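Local coordinates for protein IscA (Thermosynechococcus elongatus, PDB 1X0G) that probably serves as a scaffold for iron-sulfur cluster biosynthesis, binding an exposed [2Fe-2S] cluster in an asymmetric assembly of subunits, at residues 1-13 against 76-90. Residues are numbered along the deposited sequence; the frame is centred on the assembly and turned at random.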
loop_
_atom_site.group_PDB
_atom_site.type_symbol
_atom_site.label_atom_id
_atom_site.label_comp_id
_atom_site.label_asym_id
_atom_site.label_seq_id
_atom_site.Cartn_x
_atom_site.Cartn_y
_atom_site.Cartn_z
ATOM N N MET C 1 7.988 17.818 -20.203
ATOM C CA MET C 1 7.314 16.680 -19.486
ATOM C C MET C 1 5.797 16.692 -19.729
ATOM O O MET C 1 5.154 17.742 -19.663
ATOM C CB MET C 1 7.611 16.679 -17.971
ATOM C CG MET C 1 6.942 17.822 -17.165
ATOM S SD MET C 1 6.124 17.349 -15.582
ATOM C CE MET C 1 7.473 16.924 -14.432
ATOM N N VAL C 2 5.242 15.527 -20.046
ATOM C CA VAL C 2 3.791 15.384 -20.182
ATOM C C VAL C 2 3.114 15.956 -21.422
ATOM O O VAL C 2 3.028 17.150 -21.626
ATOM C CB VAL C 2 3.077 15.820 -18.950
ATOM C CG1 VAL C 2 1.591 15.664 -19.122
ATOM C CG2 VAL C 2 3.542 14.918 -17.875
ATOM N N GLU C 3 2.554 15.054 -22.205
ATOM C CA GLU C 3 2.000 15.434 -23.458
ATOM C C GLU C 3 0.579 14.945 -23.631
ATOM O O GLU C 3 0.253 13.820 -23.266
ATOM C CB GLU C 3 2.889 14.869 -24.547
ATOM C CG GLU C 3 4.144 15.671 -24.745
ATOM C CD GLU C 3 4.671 15.457 -26.123
ATOM O OE1 GLU C 3 4.253 14.424 -26.747
ATOM O OE2 GLU C 3 5.475 16.315 -26.582
ATOM N N LEU C 4 -0.262 15.793 -24.211
ATOM C CA LEU C 4 -1.591 15.369 -24.593
ATOM C C LEU C 4 -1.772 15.337 -26.068
ATOM O O LEU C 4 -1.375 16.290 -26.767
ATOM C CB LEU C 4 -2.625 16.278 -23.998
ATOM C CG LEU C 4 -2.929 15.630 -22.658
ATOM C CD1 LEU C 4 -2.038 16.294 -21.644
ATOM C CD2 LEU C 4 -4.369 15.793 -22.293
ATOM N N THR C 5 -2.382 14.256 -26.543
ATOM C CA THR C 5 -2.757 14.173 -27.942
ATOM C C THR C 5 -3.989 15.007 -28.118
ATOM O O THR C 5 -4.766 15.123 -27.178
ATOM C CB THR C 5 -3.094 12.774 -28.354
ATOM O OG1 THR C 5 -4.186 12.307 -27.534
ATOM C CG2 THR C 5 -1.865 11.915 -28.210
ATOM N N PRO C 6 -4.174 15.597 -29.302
ATOM C CA PRO C 6 -5.419 16.333 -29.516
ATOM C C PRO C 6 -6.607 15.427 -29.214
ATOM O O PRO C 6 -7.540 15.851 -28.566
ATOM C CB PRO C 6 -5.367 16.709 -30.999
ATOM C CG PRO C 6 -3.954 16.738 -31.299
ATOM C CD PRO C 6 -3.310 15.646 -30.486
ATOM N N ALA C 7 -6.552 14.170 -29.622
ATOM C CA ALA C 7 -7.596 13.227 -29.234
ATOM C C ALA C 7 -7.961 13.348 -27.722
ATOM O O ALA C 7 -9.126 13.669 -27.381
ATOM C CB ALA C 7 -7.226 11.763 -29.667
ATOM N N ALA C 8 -6.978 13.156 -26.828
ATOM C CA ALA C 8 -7.181 13.468 -25.375
ATOM C C ALA C 8 -7.720 14.938 -25.076
ATOM O O ALA C 8 -8.658 15.139 -24.318
ATOM C CB ALA C 8 -5.949 13.132 -24.608
ATOM N N ILE C 9 -7.191 15.950 -25.740
ATOM C CA ILE C 9 -7.714 17.321 -25.574
ATOM C C ILE C 9 -9.185 17.443 -25.881
ATOM O O ILE C 9 -9.938 18.089 -25.155
ATOM C CB ILE C 9 -7.005 18.314 -26.492
ATOM C CG1 ILE C 9 -5.523 18.358 -26.187
ATOM C CG2 ILE C 9 -7.595 19.696 -26.324
ATOM C CD1 ILE C 9 -5.237 18.932 -24.807
ATOM N N GLN C 10 -9.562 16.823 -26.987
ATOM C CA GLN C 10 -10.912 16.870 -27.537
ATOM C C GLN C 10 -11.872 16.240 -26.567
ATOM O O GLN C 10 -12.955 16.773 -26.331
ATOM C CB GLN C 10 -10.938 16.126 -28.884
ATOM C CG GLN C 10 -12.294 15.832 -29.527
ATOM C CD GLN C 10 -12.136 15.741 -31.049
ATOM O OE1 GLN C 10 -11.042 15.410 -31.539
ATOM N NE2 GLN C 10 -13.206 16.071 -31.808
ATOM N N GLU C 11 -11.461 15.108 -26.008
ATOM C CA GLU C 11 -12.265 14.456 -25.038
ATOM C C GLU C 11 -12.310 15.263 -23.762
ATOM O O GLU C 11 -13.337 15.330 -23.106
ATOM C CB GLU C 11 -11.659 13.113 -24.723
ATOM C CG GLU C 11 -12.380 12.365 -23.605
ATOM C CD GLU C 11 -13.775 11.893 -23.966
ATOM O OE1 GLU C 11 -14.303 12.104 -25.111
ATOM O OE2 GLU C 11 -14.347 11.291 -23.064
ATOM N N LEU C 12 -11.198 15.869 -23.395
ATOM C CA LEU C 12 -11.236 16.745 -22.254
ATOM C C LEU C 12 -12.165 17.928 -22.382
ATOM O O LEU C 12 -12.838 18.259 -21.428
ATOM C CB LEU C 12 -9.865 17.226 -21.883
ATOM C CG LEU C 12 -9.162 16.036 -21.266
ATOM C CD1 LEU C 12 -7.751 16.413 -21.064
ATOM C CD2 LEU C 12 -9.804 15.591 -19.963
ATOM N N GLU C 13 -12.242 18.578 -23.524
ATOM C CA GLU C 13 -13.196 19.686 -23.554
ATOM C C GLU C 13 -14.637 19.196 -23.552
ATOM O O GLU C 13 -15.558 19.970 -23.219
ATOM C CB GLU C 13 -12.960 20.666 -24.693
ATOM C CG GLU C 13 -12.790 19.978 -25.996
ATOM C CD GLU C 13 -11.543 20.448 -26.698
ATOM O OE1 GLU C 13 -10.677 21.055 -26.011
ATOM O OE2 GLU C 13 -11.431 20.215 -27.932
ATOM N N GLY C 76 7.426 13.135 -18.531
ATOM C CA GLY C 76 7.357 12.625 -19.908
ATOM C C GLY C 76 6.192 11.685 -20.257
ATOM O O GLY C 76 6.095 11.145 -21.372
ATOM N N LEU C 77 5.275 11.492 -19.328
ATOM C CA LEU C 77 4.050 10.820 -19.673
ATOM C C LEU C 77 3.446 11.496 -20.915
ATOM O O LEU C 77 3.478 12.724 -21.077
ATOM C CB LEU C 77 3.074 10.984 -18.540
ATOM C CG LEU C 77 1.778 10.272 -18.679
ATOM C CD1 LEU C 77 2.118 8.808 -18.482
ATOM C CD2 LEU C 77 0.872 10.803 -17.564
ATOM N N ARG C 78 2.901 10.645 -21.771
ATOM C CA ARG C 78 2.032 11.070 -22.820
ATOM C C ARG C 78 0.718 10.331 -22.611
ATOM O O ARG C 78 0.674 9.111 -22.319
ATOM C CB ARG C 78 2.614 10.739 -24.205
ATOM C CG ARG C 78 4.024 11.315 -24.444
ATOM C CD ARG C 78 4.565 10.897 -25.798
ATOM N NE ARG C 78 4.355 9.471 -26.045
ATOM C CZ ARG C 78 3.324 8.955 -26.732
ATOM N NH1 ARG C 78 2.372 9.751 -27.236
ATOM N NH2 ARG C 78 3.233 7.632 -26.900
ATOM N N VAL C 79 -0.348 11.093 -22.802
ATOM C CA VAL C 79 -1.672 10.665 -22.504
ATOM C C VAL C 79 -2.393 10.790 -23.822
ATOM O O VAL C 79 -2.323 11.842 -24.480
ATOM C CB VAL C 79 -2.329 11.643 -21.459
ATOM C CG1 VAL C 79 -3.817 11.392 -21.339
ATOM C CG2 VAL C 79 -1.650 11.559 -20.091
ATOM N N ASP C 80 -3.116 9.732 -24.194
ATOM C CA ASP C 80 -3.869 9.691 -25.441
ATOM C C ASP C 80 -5.311 9.346 -25.042
ATOM O O ASP C 80 -5.568 8.919 -23.901
ATOM C CB ASP C 80 -3.284 8.553 -26.206
ATOM C CG ASP C 80 -3.701 8.509 -27.644
ATOM O OD1 ASP C 80 -4.191 9.502 -28.241
ATOM O OD2 ASP C 80 -3.492 7.419 -28.207
ATOM N N TYR C 81 -6.258 9.523 -25.949
ATOM C CA TYR C 81 -7.573 9.014 -25.688
ATOM C C TYR C 81 -8.023 8.151 -26.870
ATOM O O TYR C 81 -7.952 8.626 -27.971
ATOM C CB TYR C 81 -8.530 10.162 -25.467
ATOM C CG TYR C 81 -9.935 9.709 -25.130
ATOM C CD1 TYR C 81 -10.275 9.270 -23.849
ATOM C CD2 TYR C 81 -10.948 9.735 -26.102
ATOM C CE1 TYR C 81 -11.603 8.880 -23.525
ATOM C CE2 TYR C 81 -12.262 9.325 -25.778
ATOM C CZ TYR C 81 -12.547 8.904 -24.474
ATOM O OH TYR C 81 -13.802 8.501 -24.182
ATOM N N ILE C 82 -8.484 6.910 -26.647
ATOM C CA ILE C 82 -8.893 6.010 -27.713
ATOM C C ILE C 82 -10.385 5.628 -27.628
ATOM O O ILE C 82 -10.811 5.165 -26.601
ATOM C CB ILE C 82 -7.939 4.784 -27.709
ATOM C CG1 ILE C 82 -6.582 5.252 -28.219
ATOM C CG2 ILE C 82 -8.450 3.586 -28.604
ATOM C CD1 ILE C 82 -5.549 4.167 -28.285
ATOM N N GLU C 83 -11.193 5.859 -28.652
ATOM C CA GLU C 83 -12.562 5.381 -28.582
ATOM C C GLU C 83 -12.618 3.864 -28.439
ATOM O O GLU C 83 -11.811 3.157 -29.014
ATOM C CB GLU C 83 -13.334 5.755 -29.851
ATOM C CG GLU C 83 -13.495 7.276 -30.181
ATOM C CD GLU C 83 -14.290 8.100 -29.092
ATOM O OE1 GLU C 83 -15.011 7.536 -28.192
ATOM O OE2 GLU C 83 -14.168 9.349 -29.171
ATOM N N ASP C 84 -13.601 3.349 -27.720
ATOM C CA ASP C 84 -13.858 1.910 -27.690
ATOM C C ASP C 84 -15.320 1.694 -27.454
ATOM O O ASP C 84 -16.042 2.674 -27.357
ATOM C CB ASP C 84 -13.069 1.204 -26.632
ATOM C CG ASP C 84 -13.141 1.902 -25.220
ATOM O OD1 ASP C 84 -14.233 2.438 -24.823
ATOM O OD2 ASP C 84 -12.079 1.913 -24.504
ATOM N N LEU C 85 -15.761 0.434 -27.399
ATOM C CA LEU C 85 -17.131 0.106 -27.111
ATOM C C LEU C 85 -17.584 0.562 -25.723
ATOM O O LEU C 85 -18.756 0.659 -25.447
ATOM C CB LEU C 85 -17.313 -1.396 -27.179
ATOM C CG LEU C 85 -17.132 -2.010 -28.546
ATOM C CD1 LEU C 85 -17.540 -3.401 -28.395
ATOM C CD2 LEU C 85 -18.007 -1.327 -29.506
ATOM N N MET C 86 -16.688 0.821 -24.824
ATOM C CA MET C 86 -17.120 1.451 -23.606
ATOM C C MET C 86 -17.339 2.977 -23.711
ATOM O O MET C 86 -17.626 3.580 -22.703
ATOM C CB MET C 86 -16.043 1.245 -22.495
ATOM C CG MET C 86 -16.023 -0.146 -21.897
ATOM S SD MET C 86 -17.733 -0.424 -21.419
ATOM C CE MET C 86 -17.666 0.557 -19.885
ATOM N N GLY C 87 -17.105 3.650 -24.828
ATOM C CA GLY C 87 -17.126 5.137 -24.776
ATOM C C GLY C 87 -15.781 5.859 -24.822
ATOM O O GLY C 87 -15.681 7.048 -25.164
ATOM N N GLY C 88 -14.735 5.127 -24.483
ATOM C CA GLY C 88 -13.408 5.548 -24.828
ATOM C C GLY C 88 -12.658 5.321 -23.562
ATOM O O GLY C 88 -13.239 4.954 -22.574
ATOM N N ALA C 89 -11.359 5.545 -23.586
ATOM C CA ALA C 89 -10.529 5.508 -22.385
ATOM C C ALA C 89 -9.237 6.239 -22.686
ATOM O O ALA C 89 -8.729 6.208 -23.815
ATOM C CB ALA C 89 -10.251 4.109 -21.959
ATOM N N PHE C 90 -8.716 6.919 -21.679
ATOM C CA PHE C 90 -7.359 7.445 -21.755
ATOM C C PHE C 90 -6.364 6.351 -21.808
ATOM O O PHE C 90 -6.614 5.312 -21.250
ATOM C CB PHE C 90 -7.086 8.329 -20.556
ATOM C CG PHE C 90 -7.927 9.535 -20.578
ATOM C CD1 PHE C 90 -9.107 9.585 -19.832
ATOM C CD2 PHE C 90 -7.618 10.584 -21.466
ATOM C CE1 PHE C 90 -9.937 10.694 -19.939
ATOM C CE2 PHE C 90 -8.414 11.736 -21.531
ATOM C CZ PHE C 90 -9.576 11.789 -20.787
#
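Glu11 lies flat over one face of the Tyr81 ring: its CG sits 3.5 Å from the ring centroid, close to the normal, a CH-pi contact, and its carboxylate continues the stack with its plane only 11° from that of the ring. The bend of Glu11 at chi2 (68°) folds the carboxylate down over the phenol end, leaving OE2 3.1 Å from Tyr81 OH. In the ring plane, at the edge, stands Glu83 OE2. The neighbouring Phe90 ring has Tyr81 CD1 over the centre of one face, Ala8 CB at its edge and Leu12 CD2 approaching obliquely, 3.9 Å from Phe90 CZ; Leu44 of strand 40-46 and Leu85 of a neighbouring subunit also pack on it. Tyr81 OH donates to Gly87 O (2.6 Å), tying the ring to the type I turn of the hairpin. A phenylalanine in place of Tyr81 would probably leave Gly87 O without this donor and the turn less firmly held.

Nearer the N-terminus, Thr5 N-caps helix 6-15. With Thr5 OG1 placed between the backbone N and the carbonyl carbon (chi1 59°), the hydroxyl accepts from Ala8 N in a nearly straight bond and donates to the anti lone pair of Asp80 OD1, 2.9 Å away. Strand 3-4 runs parallel to strand 78-82, with Val79 N bonded to Glu3 O (2.8 Å) and Thr5 N to Val79 O (3.2 Å); it is the outermost strand, within this chain, of a mixed sheet with 78-82 and 89-93.

Backbone pairing thus sets the register, and one threonine hydroxyl links helix start to strand; the carboxylate stacked on Tyr81, with Glu83 also near, may be somewhat harder to ionise.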